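Local coordinates for protein ribosome biogenesis Nep1 RNA methyltransferase (Archaeoglobus fulgidus, PDB 3O7B) that probably catalyses the N1-methylation of a specific pseudouridine in 16S ribosomal RNA during ribosome biogenesis, using S-adenosyl-L-methionine as methyl donor, at residues L95-S100 / F105-H110; R124-Y129 / V133-K138. All coordinates share one frame; numbering follows the deposited sequence.

Contact 1: L95-S100 / F105-H110; sequences LLLLDS and FEVYVH
Leu97 meets Phe105 and Val107 where the last turn of helix 87-98 lies on strand 105-111. Helix and strand are the closing half of a beta-alpha-beta crossover: strand 105-111 runs parallel to its sheet neighbour 28-35, and helix 87-98 lies between them in the chain, part of the alpha/beta core of this SPOUT methyltransferase. The backbones stay well apart, Leu98 CA to Val107 CA being 8.5 Å, and apolar side chains bridge the gap. The tight part centres on Leu97. With CG anti to its backbone N (chi1 -175°), this side chain is directed at the strand and its two methyls divide the work. Leu97 CD1 sits 3.7 Å from Phe105 CZ, and CG touches CE1 of the same ring, while Leu97 CD2 meets Val107 CG2 tip to tip at 3.8 Å. The side chains of Leu97 and Phe105 run alongside each other in opposite senses, the leucine lying oblique to the ring. Phe30 and Phe32 of strand 28-35 also pack on Leu97. Cutting this leucine back to alanine would probably open a gap between the helix and the Phe105-Val107 pair and leave the ring freer to shift. The packing thins out at Leu98, where CD2 approaches Val107 CG2 at only 4.1 Å. Beyond the contact the surroundings are polar: Asp99, partly exposed, faces the second subunit, where Thr223 hydrogen-bonds its OD2, and Glu106, on the strand's other side, pairs with Arg167. Ser100 stays buried, its hydroxyl engaged by Glu236 and the backbone N of Leu102. Phe105 has CG between its backbone N and carbonyl carbon (chi1 62°), which lays the ring beside the helix end; there Leu97 O lies in the ring plane, 3.9 Å from Phe105 CZ.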
loop_
_atom_site.group_PDB
_atom_site.type_symbol
_atom_site.label_atom_id
_atom_site.label_comp_id
_atom_site.label_asym_id
_atom_site.label_seq_id
_atom_site.Cartn_x
_atom_site.Cartn_y
_atom_site.Cartn_z
ATOM N N LEU A 95 5.158 -1.443 -4.083
ATOM C CA LEU A 95 4.907 -2.758 -3.471
ATOM C C LEU A 95 3.934 -3.564 -4.305
ATOM O O LEU A 95 4.180 -4.718 -4.632
ATOM C CB LEU A 95 4.379 -2.621 -2.043
ATOM C CG LEU A 95 5.351 -2.160 -0.968
ATOM C CD1 LEU A 95 4.632 -2.146 0.390
ATOM C CD2 LEU A 95 6.606 -3.022 -0.924
ATOM N N LEU A 96 2.813 -2.953 -4.673
ATOM C CA LEU A 96 1.811 -3.664 -5.440
ATOM C C LEU A 96 2.357 -4.112 -6.791
ATOM O O LEU A 96 2.188 -5.253 -7.199
ATOM C CB LEU A 96 0.569 -2.806 -5.632
ATOM C CG LEU A 96 -0.489 -3.379 -6.567
ATOM C CD1 LEU A 96 -0.910 -4.813 -6.132
ATOM C CD2 LEU A 96 -1.668 -2.466 -6.582
ATOM N N LEU A 97 2.972 -3.176 -7.509
ATOM C CA LEU A 97 3.465 -3.492 -8.832
ATOM C C LEU A 97 4.475 -4.647 -8.805
ATOM O O LEU A 97 4.381 -5.588 -9.600
ATOM C CB LEU A 97 4.105 -2.232 -9.439
ATOM C CG LEU A 97 4.544 -2.433 -10.884
ATOM C CD1 LEU A 97 3.349 -2.675 -11.825
ATOM C CD2 LEU A 97 5.325 -1.225 -11.342
ATOM N N LEU A 98 5.428 -4.581 -7.880
ATOM C CA LEU A 98 6.472 -5.592 -7.838
ATOM C C LEU A 98 5.958 -6.952 -7.347
ATOM O O LEU A 98 6.607 -7.979 -7.593
ATOM C CB LEU A 98 7.663 -5.101 -7.035
ATOM C CG LEU A 98 8.419 -3.911 -7.660
ATOM C CD1 LEU A 98 9.294 -3.253 -6.602
ATOM C CD2 LEU A 98 9.259 -4.390 -8.806
ATOM N N ASP A 99 4.797 -6.948 -6.688
ATOM C CA ASP A 99 4.129 -8.202 -6.264
ATOM C C ASP A 99 3.515 -8.974 -7.439
ATOM O O ASP A 99 3.113 -10.131 -7.289
ATOM C CB ASP A 99 3.002 -7.896 -5.260
ATOM C CG ASP A 99 3.503 -7.532 -3.851
ATOM O OD1 ASP A 99 4.703 -7.710 -3.511
ATOM O OD2 ASP A 99 2.650 -7.047 -3.048
ATOM N N SER A 100 3.383 -8.335 -8.598
ATOM C CA SER A 100 2.820 -8.991 -9.786
ATOM C C SER A 100 3.629 -10.236 -10.154
ATOM O O SER A 100 4.861 -10.217 -10.105
ATOM C CB SER A 100 2.816 -8.035 -10.988
ATOM O OG SER A 100 2.414 -8.729 -12.168
ATOM N N PHE A 105 8.301 -6.594 -17.510
ATOM C CA PHE A 105 8.436 -5.152 -17.498
ATOM C C PHE A 105 9.544 -4.669 -16.579
ATOM O O PHE A 105 9.950 -5.343 -15.622
ATOM C CB PHE A 105 7.097 -4.462 -17.180
ATOM C CG PHE A 105 6.521 -4.800 -15.816
ATOM C CD1 PHE A 105 6.900 -4.080 -14.689
ATOM C CD2 PHE A 105 5.550 -5.795 -15.688
ATOM C CE1 PHE A 105 6.342 -4.372 -13.439
ATOM C CE2 PHE A 105 4.980 -6.090 -14.448
ATOM C CZ PHE A 105 5.387 -5.389 -13.323
ATOM N N GLU A 106 10.056 -3.500 -16.912
ATOM C CA GLU A 106 10.978 -2.758 -16.072
ATOM C C GLU A 106 10.206 -1.737 -15.247
ATOM O O GLU A 106 9.069 -1.394 -15.589
ATOM C CB GLU A 106 12.022 -2.011 -16.909
ATOM C CG GLU A 106 13.064 -2.855 -17.616
ATOM C CD GLU A 106 14.186 -1.975 -18.179
ATOM O OE1 GLU A 106 13.948 -1.189 -19.140
ATOM O OE2 GLU A 106 15.315 -2.042 -17.648
ATOM N N VAL A 107 10.843 -1.241 -14.188
ATOM C CA VAL A 107 10.257 -0.277 -13.265
ATOM C C VAL A 107 11.184 0.891 -13.021
ATOM O O VAL A 107 12.366 0.708 -12.691
ATOM C CB VAL A 107 9.928 -0.952 -11.905
ATOM C CG1 VAL A 107 9.381 0.059 -10.910
ATOM C CG2 VAL A 107 8.949 -2.068 -12.129
ATOM N N TYR A 108 10.658 2.103 -13.209
ATOM C CA TYR A 108 11.395 3.319 -12.949
ATOM C C TYR A 108 10.618 4.256 -12.066
ATOM O O TYR A 108 9.376 4.270 -12.101
ATOM C CB TYR A 108 11.683 4.078 -14.258
ATOM C CG TYR A 108 12.564 3.335 -15.225
ATOM C CD1 TYR A 108 13.944 3.489 -15.170
ATOM C CD2 TYR A 108 12.028 2.467 -16.164
ATOM C CE1 TYR A 108 14.771 2.821 -16.059
ATOM C CE2 TYR A 108 12.856 1.797 -17.066
ATOM C CZ TYR A 108 14.228 1.987 -16.992
ATOM O OH TYR A 108 15.092 1.333 -17.860
ATOM N N VAL A 109 11.351 5.062 -11.310
ATOM C CA VAL A 109 10.764 6.128 -10.527
ATOM C C VAL A 109 11.431 7.428 -10.977
ATOM O O VAL A 109 12.659 7.540 -10.954
ATOM C CB VAL A 109 10.975 5.909 -9.008
ATOM C CG1 VAL A 109 10.449 7.109 -8.207
ATOM C CG2 VAL A 109 10.287 4.629 -8.551
ATOM N N HIS A 110 10.621 8.380 -11.440
ATOM C CA HIS A 110 11.072 9.721 -11.757
ATOM C C HIS A 110 10.663 10.587 -10.582
ATOM O O HIS A 110 9.488 10.564 -10.180
ATOM C CB HIS A 110 10.393 10.131 -13.075
ATOM C CG HIS A 110 10.276 11.602 -13.303
ATOM N ND1 HIS A 110 11.259 12.372 -13.899
ATOM C CD2 HIS A 110 9.229 12.427 -13.070
ATOM C CE1 HIS A 110 10.816 13.617 -14.002
ATOM N NE2 HIS A 110 9.591 13.676 -13.506
#

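Contact 2: R124-Y129 / V133-K138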
loop_
_atom_site.group_PDB
_atom_site.type_symbol
_atom_site.label_atom_id
_atom_site.label_comp_id
_atom_site.label_asym_id
_atom_site.label_seq_id
_atom_site.Cartn_x
_atom_site.Cartn_y
_atom_site.Cartn_z
ATOM N N ARG A 124 12.911 -6.990 -3.753
ATOM C CA ARG A 124 11.894 -7.067 -2.708
ATOM C C ARG A 124 12.047 -5.845 -1.832
ATOM O O ARG A 124 12.983 -5.762 -1.028
ATOM C CB ARG A 124 12.073 -8.321 -1.837
ATOM C CG ARG A 124 11.887 -9.663 -2.524
ATOM C CD ARG A 124 11.861 -10.802 -1.459
ATOM N NE ARG A 124 12.844 -10.604 -0.388
ATOM C CZ ARG A 124 14.089 -11.095 -0.388
ATOM N NH1 ARG A 124 14.503 -11.844 -1.398
ATOM N NH2 ARG A 124 14.912 -10.834 0.633
ATOM N N LEU A 125 11.154 -4.879 -1.982
ATOM C CA LEU A 125 11.246 -3.663 -1.187
ATOM C C LEU A 125 10.704 -3.923 0.207
ATOM O O LEU A 125 9.804 -4.760 0.350
ATOM C CB LEU A 125 10.439 -2.523 -1.829
ATOM C CG LEU A 125 11.041 -1.970 -3.117
ATOM C CD1 LEU A 125 9.992 -1.095 -3.786
ATOM C CD2 LEU A 125 12.345 -1.212 -2.905
ATOM N N PRO A 126 11.205 -3.184 1.214
ATOM C CA PRO A 126 10.621 -3.317 2.564
ATOM C C PRO A 126 9.143 -2.944 2.535
ATOM O O PRO A 126 8.751 -1.909 1.982
ATOM C CB PRO A 126 11.403 -2.299 3.398
ATOM C CG PRO A 126 12.664 -2.035 2.620
ATOM C CD PRO A 126 12.307 -2.201 1.183
ATOM N N ARG A 127 8.328 -3.786 3.153
ATOM C CA ARG A 127 6.893 -3.550 3.234
ATOM C C ARG A 127 6.537 -2.559 4.335
ATOM O O ARG A 127 5.509 -1.879 4.249
ATOM C CB ARG A 127 6.152 -4.878 3.370
ATOM C CG ARG A 127 6.551 -5.795 2.203
ATOM C CD ARG A 127 5.627 -6.928 2.053
ATOM N NE ARG A 127 4.375 -6.564 1.400
ATOM C CZ ARG A 127 4.165 -6.583 0.084
ATOM N NH1 ARG A 127 5.157 -6.852 -0.765
ATOM N NH2 ARG A 127 2.965 -6.307 -0.376
ATOM N N ASN A 128 7.404 -2.463 5.339
ATOM C CA ASN A 128 7.235 -1.502 6.404
ATOM C C ASN A 128 7.736 -0.157 5.904
ATOM O O ASN A 128 8.874 -0.041 5.428
ATOM C CB ASN A 128 8.010 -1.955 7.641
ATOM C CG ASN A 128 7.981 -0.931 8.736
ATOM O OD1 ASN A 128 8.731 0.048 8.701
ATOM N ND2 ASN A 128 7.097 -1.119 9.702
ATOM N N TYR A 129 6.890 0.857 6.063
ATOM C CA TYR A 129 7.175 2.209 5.576
ATOM C C TYR A 129 8.458 2.793 6.154
ATOM O O TYR A 129 9.243 3.434 5.427
ATOM C CB TYR A 129 5.986 3.111 5.880
ATOM C CG TYR A 129 6.243 4.570 5.632
ATOM C CD1 TYR A 129 6.246 5.068 4.331
ATOM C CD2 TYR A 129 6.455 5.449 6.687
ATOM C CE1 TYR A 129 6.487 6.419 4.088
ATOM C CE2 TYR A 129 6.688 6.811 6.449
ATOM C CZ TYR A 129 6.678 7.269 5.148
ATOM O OH TYR A 129 6.912 8.607 4.881
ATOM N N VAL A 133 11.692 4.032 4.070
ATOM C CA VAL A 133 12.293 5.351 4.171
ATOM C C VAL A 133 13.800 5.218 4.405
ATOM O O VAL A 133 14.590 5.910 3.761
ATOM C CB VAL A 133 11.618 6.185 5.277
ATOM C CG1 VAL A 133 12.466 7.425 5.644
ATOM C CG2 VAL A 133 10.218 6.577 4.826
ATOM N N GLY A 134 14.216 4.317 5.284
ATOM C CA GLY A 134 15.641 4.134 5.539
ATOM C C GLY A 134 16.376 3.654 4.310
ATOM O O GLY A 134 17.512 4.085 4.042
ATOM N N LEU A 135 15.751 2.778 3.540
ATOM C CA LEU A 135 16.372 2.272 2.317
ATOM C C LEU A 135 16.498 3.392 1.271
ATOM O O LEU A 135 17.519 3.508 0.590
ATOM C CB LEU A 135 15.578 1.089 1.757
ATOM C CG LEU A 135 16.186 0.437 0.513
ATOM C CD1 LEU A 135 17.517 -0.248 0.844
ATOM C CD2 LEU A 135 15.223 -0.553 -0.066
ATOM N N MET A 136 15.484 4.238 1.168
ATOM C CA MET A 136 15.559 5.388 0.262
ATOM C C MET A 136 16.635 6.368 0.684
ATOM O O MET A 136 17.362 6.894 -0.173
ATOM C CB MET A 136 14.209 6.093 0.161
ATOM C CG MET A 136 13.126 5.273 -0.526
ATOM S SD MET A 136 13.506 4.779 -2.221
ATOM C CE MET A 136 14.203 3.150 -1.957
ATOM N N GLU A 137 16.774 6.605 1.982
ATOM C CA GLU A 137 17.885 7.444 2.478
ATOM C C GLU A 137 19.239 6.861 2.079
ATOM O O GLU A 137 20.142 7.594 1.618
ATOM C CB GLU A 137 17.779 7.640 3.987
ATOM C CG GLU A 137 16.584 8.529 4.335
ATOM C CD GLU A 137 16.207 8.551 5.807
ATOM O OE1 GLU A 137 16.785 7.761 6.584
ATOM O OE2 GLU A 137 15.333 9.359 6.186
ATOM N N LYS A 138 19.388 5.552 2.231
ATOM C CA LYS A 138 20.624 4.891 1.830
ATOM C C LYS A 138 20.850 5.014 0.319
ATOM O O LYS A 138 21.971 5.268 -0.133
ATOM C CB LYS A 138 20.596 3.423 2.253
ATOM C CG LYS A 138 21.887 2.679 1.942
ATOM C CD LYS A 138 21.798 1.228 2.366
ATOM C CE LYS A 138 23.158 0.565 2.210
ATOM N NZ LYS A 138 23.118 -0.824 2.749
#
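Tyr129 and Val133 sit one helical turn apart at the start of helix 129-142, and the valine lies against the tyrosine ring. Their side chains run obliquely to one another. Val133 CG2 stands over one ring face, 3.9 Å from the centroid and 20° off the normal, which meets the geometry of a CH-pi contact; the methyl is displaced toward the rim, so that its closest ring atom is Tyr129 CZ at 3.6 Å. The tyrosine torsion explains this: CG is anti to the backbone N (chi1 171°), and although the CB bond leaves away from the helical segment, the ring swings back beside the helix. The same pair forms the first-turn backbone bond, Val133 N to Tyr129 O at 2.9 Å, with a nearly straight N-H angle of 162°. Val133 CG2 also rests 3.3 Å from Tyr129 O. Just before the helix, Asn128 takes the N-cap position, its OD1 accepting from Arg131 N. The second cluster is set differently. Leu135 crosses both Pro126 and Leu125 at about a right angle, and one methyl, Leu135 CD2, serves both: it lies 3.6 Å from Pro126 CD on the proline ring and 4.1 Å from Leu125 CD2. Ile153 of strand 150-156 touches both leucines, tying segment 124-129 and the helix to the sheet. The tyrosine's far end is polar: its OH hydrogen-bonds Asp67, its side chain also packs against Pro87 and Asp88, and it touches Tyr129 of the second subunit. The chemistry thus divides in two, an apolar contact at Leu135 that depends on shape, and a ring with one face under a methyl and its hydroxyl bonded to Asp67, so its tilt is probably well fixed.

Overall arrangement
Contacts 1 and 2 follow one another along the chain, with centres 14 Å apart, and they touch directly. Asp99 OD2 forms a salt bridge with Arg127 NH2 at 2.8 Å, and Leu98 CD1 packs against Leu125 CD1 at 3.6 Å, so segment 124-129 lies beside the end of helix 87-98. Both contacts reach the second subunit of the homodimer. Contact 1 does not line the cofactor pocket: the side chain of Leu97 is about 13 Å from the bound S-adenosyl-L-homocysteine. Contact 2 lies close to the predicted RNA-contacting Arg86: the Tyr129 side chain is about 7 Å from that of Arg86 and about 4 Å from that of Asp88, which is predicted to stabilise Arg86.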